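Local structure of S3-RNase (Pyrus pyrifolia, 1IQQ) at residues Gln9-Cys15 against Pro69-Asp73; Tyr1-Thr7 against Ile167-Lys173; Phe30-Leu35 against Thr105-Tyr110. The protein cleaves RNA as a T2-family ribonuclease of the pistil and is responsible for gametophytic self-incompatibility, by which the flower rejects its own pollen. All coordinates share one frame; numbering follows the deposited sequence.

Contact 1 (Gln9-Cys15 against Pro69-Asp73); sequences QYQLAVC and PNVFD
The Phe72 ring receives CG1 of Val14 obliquely at its far end, where CZ lies 3.7 Å from that methyl, while OD1 of Asn70 sits at the ring edge and in its plane. That oxygen closes an Asx turn at Asn70-Phe72 within the loop 69-73: it accepts from the backbone N of Phe72 at 3.1 Å, the donor tilted 26° from the carbonyl plane, and weakly from N of Asp73. Asparagine suits the place because its short side chain carries a carbonyl just far enough to reach the N-H two residues on.

The turn faces the short helix 11-14 that follows strand 3-10 of the RNase T2 fold, with both branches of Val71 between them. Its CG2 meets CG1 of Val14 at 3.7 Å, and its CG1 rests on CG of Gln11 at 3.8 Å. With CG1 of Val14 anti to its own N (chi1 176°), a single methyl serves both Val71 and Phe72. The Gln11 side chain crosses Pro69 at about a right angle, its NE2 3.6 Å from CG of the proline; OE1 is satisfied by the backbone N of Asp27 and NE2 by OG1 of Thr31. Beside Val71 lies the sulfur of Cys15, tied to Cys22 in a disulfide.

No direct hydrogen bond joins the two segments, so a water does the polar work. As in relatives, Gln9, Asn70 and Val71 probably bind the 3'-phosphate of an RNA terminus, so this seam probably lies beside the substrate site. The extended Gln9 chain offers OE1 to the water at 3.0 Å; the same water donates to O of Pro69 at 2.8 Å and accepts from N of Val71 at 2.9 Å.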
loop_
_atom_site.group_PDB
_atom_site.type_symbol
_atom_site.label_atom_id
_atom_site.label_comp_id
_atom_site.label_asym_id
_atom_site.label_seq_id
_atom_site.Cartn_x
_atom_site.Cartn_y
_atom_site.Cartn_z
ATOM N N GLN A 9 -1.235 2.157 -3.325
ATOM C CA GLN A 9 -1.871 1.938 -4.660
ATOM C C GLN A 9 -1.949 3.217 -5.420
ATOM O O GLN A 9 -2.276 4.264 -4.830
ATOM C CB GLN A 9 -3.285 1.331 -4.467
ATOM C CG GLN A 9 -4.251 2.276 -3.720
ATOM C CD GLN A 9 -5.580 1.646 -3.404
ATOM O OE1 GLN A 9 -6.382 2.243 -2.642
ATOM N NE2 GLN A 9 -5.857 0.486 -3.952
ATOM N N TYR A 10 -1.626 3.175 -6.724
ATOM C CA TYR A 10 -1.662 4.360 -7.595
ATOM C C TYR A 10 -3.100 4.499 -8.086
ATOM O O TYR A 10 -3.573 3.665 -8.846
ATOM C CB TYR A 10 -0.679 4.077 -8.740
ATOM C CG TYR A 10 -0.641 5.188 -9.756
ATOM C CD1 TYR A 10 -0.536 6.504 -9.385
ATOM C CD2 TYR A 10 -0.660 4.907 -11.111
ATOM C CE1 TYR A 10 -0.439 7.551 -10.317
ATOM C CE2 TYR A 10 -0.567 5.901 -12.054
ATOM C CZ TYR A 10 -0.467 7.238 -11.680
ATOM O OH TYR A 10 -0.460 8.294 -12.611
ATOM N N GLN A 11 -3.778 5.535 -7.574
ATOM C CA GLN A 11 -5.222 5.634 -7.801
ATOM C C GLN A 11 -5.657 5.582 -9.271
ATOM O O GLN A 11 -6.632 4.914 -9.559
ATOM C CB GLN A 11 -5.732 6.933 -7.146
ATOM C CG GLN A 11 -5.490 7.004 -5.645
ATOM C CD GLN A 11 -6.093 8.272 -5.073
ATOM O OE1 GLN A 11 -6.774 9.051 -5.786
ATOM N NE2 GLN A 11 -5.883 8.496 -3.787
ATOM N N LEU A 12 -4.915 6.272 -10.133
ATOM C CA LEU A 12 -5.272 6.302 -11.567
ATOM C C LEU A 12 -5.348 4.903 -12.114
ATOM O O LEU A 12 -6.288 4.545 -12.855
ATOM C CB LEU A 12 -4.236 7.113 -12.355
ATOM C CG LEU A 12 -4.623 7.434 -13.803
ATOM C CD1 LEU A 12 -5.623 8.662 -13.828
ATOM C CD2 LEU A 12 -3.409 7.846 -14.583
ATOM N N ALA A 13 -4.409 4.045 -11.735
ATOM C CA ALA A 13 -4.427 2.687 -12.227
ATOM C C ALA A 13 -5.449 1.788 -11.554
ATOM O O ALA A 13 -6.070 0.900 -12.184
ATOM C CB ALA A 13 -2.994 2.077 -12.082
ATOM N N VAL A 14 -5.650 1.959 -10.254
ATOM C CA VAL A 14 -6.660 1.182 -9.540
ATOM C C VAL A 14 -8.022 1.398 -10.211
ATOM O O VAL A 14 -8.780 0.445 -10.376
ATOM C CB VAL A 14 -6.788 1.670 -8.052
ATOM C CG1 VAL A 14 -7.911 0.950 -7.308
ATOM C CG2 VAL A 14 -5.448 1.404 -7.334
ATOM N N CYS A 15 -8.276 2.653 -10.591
ATOM C CA CYS A 15 -9.617 2.994 -11.196
ATOM C C CYS A 15 -9.741 2.560 -12.616
ATOM O O CYS A 15 -10.803 2.763 -13.238
ATOM C CB CYS A 15 -9.816 4.491 -11.066
ATOM S SG CYS A 15 -10.092 4.883 -9.312
ATOM N N PRO A 69 -7.979 6.919 1.295
ATOM C CA PRO A 69 -9.384 6.909 0.814
ATOM C C PRO A 69 -9.816 5.571 0.221
ATOM O O PRO A 69 -9.009 4.792 -0.256
ATOM C CB PRO A 69 -9.362 7.958 -0.314
ATOM C CG PRO A 69 -7.880 7.851 -0.835
ATOM C CD PRO A 69 -7.119 7.795 0.466
ATOM N N ASN A 70 -11.125 5.294 0.245
ATOM C CA ASN A 70 -11.728 4.192 -0.517
ATOM C C ASN A 70 -11.893 4.911 -1.868
ATOM O O ASN A 70 -12.756 5.790 -2.037
ATOM C CB ASN A 70 -13.140 3.871 0.053
ATOM C CG ASN A 70 -13.871 2.875 -0.768
ATOM O OD1 ASN A 70 -13.559 2.670 -1.934
ATOM N ND2 ASN A 70 -14.913 2.290 -0.191
ATOM N N VAL A 71 -11.019 4.588 -2.815
ATOM C CA VAL A 71 -11.015 5.239 -4.102
ATOM C C VAL A 71 -12.247 4.977 -4.956
ATOM O O VAL A 71 -12.517 5.764 -5.876
ATOM C CB VAL A 71 -9.739 4.834 -4.911
ATOM C CG1 VAL A 71 -8.517 5.288 -4.150
ATOM C CG2 VAL A 71 -9.701 3.358 -5.142
ATOM N N PHE A 72 -12.972 3.913 -4.676
ATOM C CA PHE A 72 -14.168 3.584 -5.473
ATOM C C PHE A 72 -15.371 4.434 -5.056
ATOM O O PHE A 72 -16.202 4.804 -5.932
ATOM C CB PHE A 72 -14.510 2.094 -5.309
ATOM C CG PHE A 72 -13.424 1.201 -5.845
ATOM C CD1 PHE A 72 -13.398 0.890 -7.205
ATOM C CD2 PHE A 72 -12.417 0.747 -5.034
ATOM C CE1 PHE A 72 -12.373 0.140 -7.761
ATOM C CE2 PHE A 72 -11.347 -0.023 -5.578
ATOM C CZ PHE A 72 -11.340 -0.314 -6.946
ATOM N N ASP A 73 -15.471 4.782 -3.774
ATOM C CA ASP A 73 -16.641 5.558 -3.287
ATOM C C ASP A 73 -16.301 6.054 -1.887
ATOM O O ASP A 73 -16.357 5.257 -0.910
ATOM C CB ASP A 73 -17.870 4.658 -3.272
ATOM C CG ASP A 73 -19.161 5.394 -2.889
ATOM O OD1 ASP A 73 -19.103 6.567 -2.503
ATOM O OD2 ASP A 73 -20.210 4.739 -2.980
HETATM O O HOH W 1 -9.240 2.504 -1.895
#

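Contact 2 (Tyr1-Thr7 against Ile167-Lys173); sequences YDYFQFT and ITLCSDK
Tyr1 and Lys173 grip each other twice just beyond the antiparallel pairing of strands 3-10 and 161-171 in the RNase T2 sheet: the phenol OH donates to O of Lys173 at 2.5 Å, and NZ of Lys173 donates to O of Tyr1 at 2.9 Å, nearly in line with that carbonyl (172°). OG1 of Thr95 is a second partner of the phenol. With its CG anti to the backbone N (chi1 -166°), the extended lysine runs past the ring, Lys173 CG 3.6 Å from Tyr1 CE1 and Lys173 CE over one face, toward its rim. A long flexible chain and a ring with a polar end suit this mixture of packing and bonding.

Beyond this pair, the Phe4 ring takes Tyr1 CE1 over one face and O of Asp172 at its edge. The Tyr3 ring has O of Ser171 in plane at its edge, where Cys170 SG also approaches in a sulfur-aromatic contact, 3.8 Å from Tyr3 CE1.

Behind these side chains runs the backbone ladder. Phe4 exchanges two hydrogen bonds with Ser171, and Phe6 two with Leu169, while Gln5-Cys170 and Thr7-Thr168 are non-hydrogen-bonded pairs. The two threonine OG1 atoms meet at 2.8 Å, and a water joins OG1 of Thr168 to OE1 of Gln5, whose NE2 is held by Ser38. Further out, a disulfide ties Cys170 to Cys181, just after strand 178-179.

Chemically, NZ of Lys173 lies 4.4 Å from the N-terminal N of Tyr1; Asp2, its OD2 fixed by the backbone N of Met40 and its OD1 linked to NZ through a water, probably eases that like-charge crowding.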
loop_
_atom_site.group_PDB
_atom_site.type_symbol
_atom_site.label_atom_id
_atom_site.label_comp_id
_atom_site.label_asym_id
_atom_site.label_seq_id
_atom_site.Cartn_x
_atom_site.Cartn_y
_atom_site.Cartn_z
ATOM N N TYR A 1 2.139 -12.723 14.141
ATOM C CA TYR A 1 2.630 -12.291 12.783
ATOM C C TYR A 1 4.156 -12.215 12.810
ATOM O O TYR A 1 4.746 -12.160 13.895
ATOM C CB TYR A 1 1.995 -10.936 12.416
ATOM C CG TYR A 1 2.550 -9.745 13.129
ATOM C CD1 TYR A 1 3.515 -8.935 12.504
ATOM C CD2 TYR A 1 2.146 -9.429 14.424
ATOM C CE1 TYR A 1 4.061 -7.867 13.176
ATOM C CE2 TYR A 1 2.670 -8.389 15.081
ATOM C CZ TYR A 1 3.650 -7.597 14.467
ATOM O OH TYR A 1 4.185 -6.562 15.175
ATOM N N ASP A 2 4.776 -12.184 11.626
ATOM C CA ASP A 2 6.251 -12.110 11.538
ATOM C C ASP A 2 6.755 -10.753 11.080
ATOM O O ASP A 2 7.813 -10.316 11.518
ATOM C CB ASP A 2 6.814 -13.103 10.508
ATOM C CG ASP A 2 6.522 -14.554 10.862
ATOM O OD1 ASP A 2 6.512 -14.851 12.087
ATOM O OD2 ASP A 2 6.344 -15.335 9.910
ATOM N N TYR A 3 6.029 -10.080 10.188
ATOM C CA TYR A 3 6.568 -8.815 9.607
ATOM C C TYR A 3 5.403 -8.034 9.067
ATOM O O TYR A 3 4.252 -8.513 9.141
ATOM C CB TYR A 3 7.570 -9.150 8.493
ATOM C CG TYR A 3 6.978 -9.625 7.156
ATOM C CD1 TYR A 3 6.873 -8.749 6.077
ATOM C CD2 TYR A 3 6.548 -10.955 6.970
ATOM C CE1 TYR A 3 6.343 -9.121 4.865
ATOM C CE2 TYR A 3 6.054 -11.355 5.717
ATOM C CZ TYR A 3 5.929 -10.418 4.661
ATOM O OH TYR A 3 5.321 -10.811 3.480
ATOM N N PHE A 4 5.643 -6.808 8.600
ATOM C CA PHE A 4 4.570 -6.019 8.006
ATOM C C PHE A 4 4.743 -5.762 6.533
ATOM O O PHE A 4 5.879 -5.549 6.023
ATOM C CB PHE A 4 4.566 -4.609 8.630
ATOM C CG PHE A 4 4.045 -4.557 10.013
ATOM C CD1 PHE A 4 4.905 -4.414 11.070
ATOM C CD2 PHE A 4 2.677 -4.594 10.229
ATOM C CE1 PHE A 4 4.383 -4.283 12.415
ATOM C CE2 PHE A 4 2.159 -4.456 11.531
ATOM C CZ PHE A 4 2.989 -4.302 12.596
ATOM N N GLN A 5 3.625 -5.734 5.828
ATOM C CA GLN A 5 3.559 -5.274 4.449
ATOM C C GLN A 5 2.799 -3.967 4.469
ATOM O O GLN A 5 1.625 -3.928 4.877
ATOM C CB GLN A 5 2.766 -6.210 3.572
ATOM C CG GLN A 5 3.551 -7.548 3.327
ATOM C CD GLN A 5 2.768 -8.459 2.420
ATOM O OE1 GLN A 5 2.805 -8.327 1.172
ATOM N NE2 GLN A 5 2.012 -9.353 3.018
ATOM N N PHE A 6 3.400 -2.879 3.996
ATOM C CA PHE A 6 2.702 -1.582 3.879
ATOM C C PHE A 6 2.540 -1.347 2.421
ATOM O O PHE A 6 3.493 -1.022 1.703
ATOM C CB PHE A 6 3.565 -0.500 4.549
ATOM C CG PHE A 6 2.961 0.893 4.549
ATOM C CD1 PHE A 6 3.764 1.980 4.359
ATOM C CD2 PHE A 6 1.616 1.097 4.793
ATOM C CE1 PHE A 6 3.220 3.300 4.453
ATOM C CE2 PHE A 6 1.058 2.389 4.891
ATOM C CZ PHE A 6 1.859 3.498 4.726
ATOM N N THR A 7 1.304 -1.512 1.945
ATOM C CA THR A 7 1.025 -1.453 0.492
ATOM C C THR A 7 0.324 -0.179 0.108
ATOM O O THR A 7 -0.652 0.224 0.796
ATOM C CB THR A 7 0.118 -2.607 0.127
ATOM O OG1 THR A 7 0.771 -3.846 0.480
ATOM C CG2 THR A 7 -0.117 -2.627 -1.419
ATOM N N ILE A 167 2.720 -0.664 -4.822
ATOM C CA ILE A 167 4.112 -0.835 -4.337
ATOM C C ILE A 167 4.009 -1.086 -2.850
ATOM O O ILE A 167 3.322 -0.342 -2.130
ATOM C CB ILE A 167 4.989 0.376 -4.629
ATOM C CG1 ILE A 167 5.333 0.402 -6.129
ATOM C CG2 ILE A 167 6.322 0.252 -3.838
ATOM C CD1 ILE A 167 6.135 1.636 -6.628
ATOM N N THR A 168 4.649 -2.165 -2.362
ATOM C CA THR A 168 4.639 -2.524 -0.979
ATOM C C THR A 168 6.021 -2.405 -0.399
ATOM O O THR A 168 7.019 -2.872 -0.995
ATOM C CB THR A 168 4.218 -4.006 -0.841
ATOM O OG1 THR A 168 2.869 -4.143 -1.309
ATOM C CG2 THR A 168 4.344 -4.504 0.646
ATOM N N LEU A 169 6.130 -1.750 0.761
ATOM C CA LEU A 169 7.371 -1.643 1.533
ATOM C C LEU A 169 7.199 -2.598 2.712
ATOM O O LEU A 169 6.192 -2.523 3.420
ATOM C CB LEU A 169 7.575 -0.201 2.070
ATOM C CG LEU A 169 7.383 0.853 1.027
ATOM C CD1 LEU A 169 7.710 2.194 1.684
ATOM C CD2 LEU A 169 8.345 0.651 -0.134
ATOM N N CYS A 170 8.144 -3.506 2.947
ATOM C CA CYS A 170 8.036 -4.470 4.036
ATOM C C CYS A 170 8.941 -4.069 5.187
ATOM O O CYS A 170 10.009 -3.421 4.979
ATOM C CB CYS A 170 8.413 -5.876 3.539
ATOM S SG CYS A 170 7.195 -6.445 2.320
ATOM N N SER A 171 8.517 -4.384 6.419
ATOM C CA SER A 171 9.316 -4.045 7.606
ATOM C C SER A 171 9.262 -5.134 8.584
ATOM O O SER A 171 8.443 -6.079 8.428
ATOM C CB SER A 171 8.831 -2.693 8.192
ATOM O OG SER A 171 7.428 -2.701 8.490
ATOM N N ASP A 172 10.181 -5.088 9.546
ATOM C CA ASP A 172 10.252 -6.104 10.564
ATOM C C ASP A 172 9.098 -6.111 11.547
ATOM O O ASP A 172 8.197 -5.314 11.455
ATOM C CB ASP A 172 11.679 -6.059 11.231
ATOM C CG ASP A 172 11.910 -4.874 12.091
ATOM O OD1 ASP A 172 10.971 -4.183 12.499
ATOM O OD2 ASP A 172 13.132 -4.640 12.426
ATOM N N LYS A 173 9.119 -7.080 12.460
ATOM C CA LYS A 173 8.002 -7.223 13.370
ATOM C C LYS A 173 7.655 -5.952 14.156
ATOM O O LYS A 173 6.482 -5.700 14.493
ATOM C CB LYS A 173 8.249 -8.449 14.276
ATOM C CG LYS A 173 6.962 -8.858 15.021
ATOM C CD LYS A 173 7.171 -10.245 15.635
ATOM C CE LYS A 173 5.915 -10.687 16.369
ATOM N NZ LYS A 173 5.776 -12.175 16.562
HETATM O O HOH W 2 7.192 -13.885 14.576
HETATM O O HOH W 3 2.152 -6.980 -1.257
#

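Contact 3 (Phe30-Leu35 against Thr105-Tyr110); sequences FTVHGL and TVIKMY. With NAG (2-acetamido-2-deoxy-beta-D-glucopyranose), chain B.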
loop_
_atom_site.group_PDB
_atom_site.type_symbol
_atom_site.label_atom_id
_atom_site.label_comp_id
_atom_site.label_asym_id
_atom_site.label_seq_id
_atom_site.Cartn_x
_atom_site.Cartn_y
_atom_site.Cartn_z
ATOM N N PHE A 30 -0.115 7.867 -5.162
ATOM C CA PHE A 30 -0.134 6.604 -4.383
ATOM C C PHE A 30 -0.693 6.938 -2.993
ATOM O O PHE A 30 -0.141 7.815 -2.343
ATOM C CB PHE A 30 1.316 6.072 -4.214
ATOM C CG PHE A 30 1.798 5.184 -5.364
ATOM C CD1 PHE A 30 2.460 5.693 -6.486
ATOM C CD2 PHE A 30 1.609 3.819 -5.277
ATOM C CE1 PHE A 30 2.936 4.838 -7.496
ATOM C CE2 PHE A 30 2.067 2.954 -6.256
ATOM C CZ PHE A 30 2.729 3.468 -7.356
ATOM N N THR A 31 -1.757 6.260 -2.622
ATOM C CA THR A 31 -2.279 6.365 -1.266
ATOM C C THR A 31 -2.321 4.964 -0.678
ATOM O O THR A 31 -2.029 3.931 -1.337
ATOM C CB THR A 31 -3.664 7.046 -1.209
ATOM O OG1 THR A 31 -4.576 6.482 -2.152
ATOM C CG2 THR A 31 -3.458 8.565 -1.540
ATOM N N VAL A 32 -2.674 4.841 0.608
ATOM C CA VAL A 32 -2.616 3.564 1.228
ATOM C C VAL A 32 -3.659 2.525 0.823
ATOM O O VAL A 32 -4.843 2.865 0.600
ATOM C CB VAL A 32 -2.689 3.783 2.796
ATOM C CG1 VAL A 32 -2.770 2.386 3.543
ATOM C CG2 VAL A 32 -1.480 4.624 3.295
ATOM N N HIS A 33 -3.204 1.275 0.597
ATOM C CA HIS A 33 -4.119 0.150 0.363
ATOM C C HIS A 33 -4.175 -0.767 1.572
ATOM O O HIS A 33 -5.202 -1.395 1.836
ATOM C CB HIS A 33 -3.679 -0.666 -0.846
ATOM C CG HIS A 33 -4.490 -1.897 -1.106
ATOM N ND1 HIS A 33 -5.701 -1.876 -1.770
ATOM C CD2 HIS A 33 -4.260 -3.191 -0.785
ATOM C CE1 HIS A 33 -6.185 -3.105 -1.849
ATOM N NE2 HIS A 33 -5.329 -3.924 -1.260
ATOM N N GLY A 34 -3.082 -0.922 2.308
ATOM C CA GLY A 34 -3.158 -1.735 3.492
ATOM C C GLY A 34 -1.905 -1.682 4.328
ATOM O O GLY A 34 -0.803 -1.327 3.852
ATOM N N LEU A 35 -2.047 -2.097 5.586
ATOM C CA LEU A 35 -0.900 -2.342 6.492
ATOM C C LEU A 35 -1.223 -3.715 7.093
ATOM O O LEU A 35 -2.153 -3.851 7.935
ATOM C CB LEU A 35 -0.751 -1.305 7.574
ATOM C CG LEU A 35 0.606 -0.977 8.324
ATOM C CD1 LEU A 35 0.485 -0.676 9.854
ATOM C CD2 LEU A 35 1.833 -1.767 7.842
ATOM N N THR A 105 -0.548 4.913 13.226
ATOM C CA THR A 105 0.722 4.298 12.817
ATOM C C THR A 105 0.886 4.398 11.294
ATOM O O THR A 105 1.970 4.718 10.794
ATOM C CB THR A 105 0.749 2.851 13.219
ATOM O OG1 THR A 105 0.807 2.789 14.670
ATOM C CG2 THR A 105 2.007 2.151 12.607
ATOM N N VAL A 106 -0.186 4.129 10.528
ATOM C CA VAL A 106 -0.109 4.303 9.053
ATOM C C VAL A 106 0.200 5.721 8.643
ATOM O O VAL A 106 0.995 5.957 7.740
ATOM C CB VAL A 106 -1.447 3.856 8.440
ATOM C CG1 VAL A 106 -1.557 4.250 6.976
ATOM C CG2 VAL A 106 -1.519 2.300 8.530
ATOM N N ILE A 107 -0.430 6.692 9.305
ATOM C CA ILE A 107 -0.186 8.126 8.992
ATOM C C ILE A 107 1.266 8.475 9.324
ATOM O O ILE A 107 1.939 9.171 8.498
ATOM C CB ILE A 107 -1.177 8.993 9.838
ATOM C CG1 ILE A 107 -2.623 8.829 9.314
ATOM C CG2 ILE A 107 -0.710 10.501 9.840
ATOM C CD1 ILE A 107 -3.755 9.266 10.312
ATOM N N LYS A 108 1.753 7.928 10.428
ATOM C CA LYS A 108 3.155 8.149 10.838
ATOM C C LYS A 108 4.110 7.591 9.772
ATOM O O LYS A 108 5.143 8.213 9.430
ATOM C CB LYS A 108 3.453 7.503 12.180
ATOM C CG LYS A 108 4.695 8.118 12.810
ATOM C CD LYS A 108 4.741 7.689 14.233
ATOM C CE LYS A 108 5.204 6.285 14.286
ATOM N NZ LYS A 108 6.670 6.369 14.424
ATOM N N MET A 109 3.783 6.413 9.230
ATOM C CA MET A 109 4.666 5.865 8.188
ATOM C C MET A 109 4.613 6.717 6.926
ATOM O O MET A 109 5.668 7.065 6.340
ATOM C CB MET A 109 4.206 4.426 7.847
ATOM C CG MET A 109 4.460 3.463 9.004
ATOM S SD MET A 109 3.581 1.907 8.653
ATOM C CE MET A 109 4.307 0.997 9.971
ATOM N N TYR A 110 3.411 7.033 6.464
ATOM C CA TYR A 110 3.261 7.751 5.221
ATOM C C TYR A 110 3.798 9.183 5.243
ATOM O O TYR A 110 4.431 9.644 4.283
ATOM C CB TYR A 110 1.747 7.762 4.851
ATOM C CG TYR A 110 1.427 8.229 3.470
ATOM C CD1 TYR A 110 1.353 7.330 2.400
ATOM C CD2 TYR A 110 1.120 9.530 3.214
ATOM C CE1 TYR A 110 0.992 7.707 1.141
ATOM C CE2 TYR A 110 0.740 9.966 1.927
ATOM C CZ TYR A 110 0.676 9.022 0.896
ATOM O OH TYR A 110 0.242 9.454 -0.341
HETATM C C1 NAG B . 2.620 12.347 -1.574
HETATM C C2 NAG B . 1.922 13.626 -1.027
HETATM C C3 NAG B . 1.497 14.470 -2.242
HETATM C C4 NAG B . 2.693 14.819 -3.137
HETATM C C5 NAG B . 3.387 13.501 -3.525
HETATM C C6 NAG B . 4.648 13.657 -4.308
HETATM C C7 NAG B . 0.547 13.785 0.983
HETATM C C8 NAG B . -0.796 13.546 1.614
HETATM N N2 NAG B . 0.738 13.288 -0.263
HETATM O O3 NAG B . 0.902 15.676 -1.725
HETATM O O4 NAG B . 2.202 15.416 -4.354
HETATM O O5 NAG B . 3.745 12.789 -2.322
HETATM O O6 NAG B . 5.615 14.474 -3.631
HETATM O O7 NAG B . 1.426 14.391 1.610
#
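Val106 presses its two methyls on two different residues of strand 30-38. CG1, anti to the backbone N (chi1 169°), reaches tip to tip to CG2 of Val32 at 3.7 Å, while CG2 slides past Leu35 and lies 3.8 Å from its CB. A beta-branched residue suits the place because each branch meets a different partner. Leu35 also meets Met109 at about a right angle, CD2 lying 4.1 Å from the pliant thioether SD.

One helical turn beyond Val106, Tyr110 brings a polar end into this apolar surface. Its OH donates to O of Phe30 at 2.6 Å, in the carbonyl plane with a C=O...O angle of 157°, while CD1 of the ring packs on CG2 of Val32. At the ring edge CE2 is 3.9 Å from C8 of a NAG acetyl group, part of a glycan carried by the protein itself. A phenylalanine here would probably leave the Phe30 carbonyl without its phenol donor.

The strand also carries His33, the catalytic proton donor, at a classic beta bulge with Gly34 opposite Thr7. The axis of helix segment 105-110 makes 120° with that of strand segment 30-35, their closest approach 10.2 Å. Ile67 of helix 58-67 touches both Val32 and Tyr110, while Phe6 of the paired strand 3-10 touches Val32 and Met109.

How the contacts relate
The chain begins in contact 2, where 1-7 waits for 167-173, so this pairing closes a loop that encloses contact 3 and nearly all of the chain. The same strand, 3-10, runs on into 9-15, which contact 1 joins to the loop 69-73. Before that loop is reached, 30-35 has entered the sheet beside strand 3-10; its partner in contact 3, helix segment 105-110, comes only afterwards, so contacts 1 and 3 cross, both within contact 2. Contacts 1 and 2 stand on opposite sides of the chain's centre. Together they tie the sheet to helix 99-112 and to the loop near the probable substrate site. Backbone bonds Gln9-Thr31 and Thr7-His33 couple contact 3 to contacts 1 and 2.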